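Local coordinates for protein bottromycin amidohydrolase (Streptomyces purpureus, PDB 6I5S) that is a zinc-dependent amidohydrolase that probably hydrolyses the amide next to a thiazoline in a precursor peptide, a gatekeeping step of bottromycin biosynthesis, at residues D92-V97 with C270-A275. Numbering follows the deposited sequence.
Sequences DAHAHV and CPTLVA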
loop_
_atom_site.group_PDB
_atom_site.type_symbol
_atom_site.label_atom_id
_atom_site.label_comp_id
_atom_site.label_asym_id
_atom_site.label_seq_id
_atom_site.Cartn_x
_atom_site.Cartn_y
_atom_site.Cartn_z
ATOM N N ASP A 92 -2.682 1.680 -0.910
ATOM C CA ASP A 92 -1.581 0.928 -0.304
ATOM C C ASP A 92 -0.291 1.722 -0.523
ATOM O O ASP A 92 0.228 1.799 -1.648
ATOM C CB ASP A 92 -1.466 -0.490 -0.857
ATOM C CG ASP A 92 -0.422 -1.319 -0.111
ATOM O OD1 ASP A 92 -0.541 -2.536 -0.122
ATOM O OD2 ASP A 92 0.543 -0.744 0.478
ATOM N N ALA A 93 0.213 2.304 0.544
ATOM C CA ALA A 93 1.339 3.241 0.436
ATOM C C ALA A 93 2.706 2.572 0.253
ATOM O O ALA A 93 3.725 3.281 0.105
ATOM C CB ALA A 93 1.362 4.146 1.640
ATOM N N HIS A 94 2.770 1.255 0.205
ATOM C CA HIS A 94 4.038 0.587 -0.058
ATOM C C HIS A 94 3.739 -0.780 -0.654
ATOM O O HIS A 94 3.755 -1.772 0.070
ATOM C CB HIS A 94 4.844 0.429 1.217
ATOM C CG HIS A 94 6.298 0.054 1.005
ATOM N ND1 HIS A 94 7.345 0.805 1.502
ATOM C CD2 HIS A 94 6.869 -0.986 0.344
ATOM C CE1 HIS A 94 8.490 0.253 1.131
ATOM N NE2 HIS A 94 8.235 -0.848 0.458
ATOM N N ALA A 95 3.478 -0.864 -1.954
ATOM C CA ALA A 95 3.144 -2.128 -2.595
ATOM C C ALA A 95 4.235 -2.481 -3.599
ATOM O O ALA A 95 4.948 -1.605 -4.096
ATOM C CB ALA A 95 1.774 -2.073 -3.287
ATOM N N HIS A 96 4.439 -3.781 -3.790
ATOM C CA HIS A 96 5.345 -4.314 -4.801
ATOM C C HIS A 96 4.462 -5.154 -5.728
ATOM O O HIS A 96 4.386 -6.373 -5.614
ATOM C CB HIS A 96 6.478 -5.110 -4.187
ATOM C CG HIS A 96 7.443 -4.249 -3.425
ATOM N ND1 HIS A 96 8.331 -3.394 -4.046
ATOM C CD2 HIS A 96 7.616 -4.066 -2.096
ATOM C CE1 HIS A 96 9.024 -2.741 -3.132
ATOM N NE2 HIS A 96 8.609 -3.131 -1.943
ATOM N N VAL A 97 3.784 -4.469 -6.632
ATOM C CA VAL A 97 2.914 -5.096 -7.622
ATOM C C VAL A 97 3.797 -5.678 -8.707
ATOM O O VAL A 97 4.569 -4.952 -9.344
ATOM C CB VAL A 97 1.940 -4.073 -8.174
ATOM C CG1 VAL A 97 1.245 -4.629 -9.407
ATOM C CG2 VAL A 97 0.971 -3.702 -7.058
ATOM N N CYS A 270 5.481 5.706 6.870
ATOM C CA CYS A 270 4.817 4.485 6.412
ATOM C C CYS A 270 5.492 3.307 7.104
ATOM O O CYS A 270 6.497 2.790 6.620
ATOM C CB CYS A 270 4.897 4.371 4.877
ATOM S SG CYS A 270 4.008 2.969 4.280
ATOM N N PRO A 271 4.965 2.838 8.248
ATOM C CA PRO A 271 5.737 1.883 9.072
ATOM C C PRO A 271 5.718 0.440 8.590
ATOM O O PRO A 271 6.560 -0.351 9.039
ATOM C CB PRO A 271 5.086 2.012 10.466
ATOM C CG PRO A 271 3.692 2.534 10.209
ATOM C CD PRO A 271 3.819 3.431 8.962
ATOM N N THR A 272 4.780 0.066 7.721
ATOM C CA THR A 272 4.612 -1.298 7.223
ATOM C C THR A 272 4.738 -2.321 8.339
ATOM O O THR A 272 5.519 -3.262 8.276
ATOM C CB THR A 272 5.564 -1.641 6.070
ATOM O OG1 THR A 272 6.911 -1.678 6.509
ATOM C CG2 THR A 272 5.481 -0.624 4.960
ATOM N N LEU A 273 3.848 -2.183 9.328
ATOM C CA LEU A 273 3.924 -3.070 10.494
ATOM C C LEU A 273 3.618 -4.510 10.098
ATOM O O LEU A 273 4.219 -5.465 10.638
ATOM C CB LEU A 273 2.962 -2.603 11.580
ATOM C CG LEU A 273 3.321 -1.221 12.116
ATOM C CD1 LEU A 273 2.151 -0.698 12.981
ATOM C CD2 LEU A 273 4.630 -1.211 12.975
ATOM N N VAL A 274 2.676 -4.686 9.167
ATOM C CA VAL A 274 2.322 -6.037 8.692
ATOM C C VAL A 274 3.525 -6.761 8.114
ATOM O O VAL A 274 3.645 -7.989 8.258
ATOM C CB VAL A 274 1.171 -5.968 7.673
ATOM C CG1 VAL A 274 1.532 -5.110 6.450
ATOM C CG2 VAL A 274 0.709 -7.385 7.256
ATOM N N ALA A 275 4.429 -6.032 7.458
ATOM C CA ALA A 275 5.645 -6.652 6.909
ATOM C C ALA A 275 6.674 -6.989 7.991
ATOM O O ALA A 275 7.301 -8.060 7.951
ATOM C CB ALA A 275 6.256 -5.701 5.840
#
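The imidazole of H94 meets the methyl CG2 of T272 obliquely, neither over its face nor at its edge, while CD2 of H96 lies in the ring plane at the edge; the inclined ring of H229 also meets it. The methyl's nearest carbon is CB of H94, 3.9 Å from T272 CG2, with the ring carbon CG following at 4.1 Å. CG of H94 stands anti to the backbone N (chi1 -166°), which carries the ring past the methyl to where NE2 binds a zinc ion together with H96, D348 and the carboxylated lysine 183, shared with the second zinc. ND1 is hydrogen-bonded to E228, so both nitrogens are engaged and the ring's rotation is fixed. At CB rather than the ring, C270 fills in with its sulfur: SG sits 3.9 Å from CB of A93 and 4.1 Å from CB of H94, bridging both where the chain turns its corner. That corner is an Asx turn, in which the amide N of H94 donates to OD2 of D92 at 3.0 Å and a nearly straight 166°, from the anti side, 27° out of the carboxylate plane; OD1 of D92 is held by T347. T272 turns its hydroxyl to H229, a ligand of the second zinc. The His-X-His pair H94 and H96 at the end of strand 84-95 is the metal-binding signature of the amidohydrolase superfamily. No hydrogen bond crosses between 92-97 and 270-275, so sulfur and methyl supply a buried, apolar second shell behind H94, while the polar grip on the zinc ligands comes from E228 and the T272 hydroxyl.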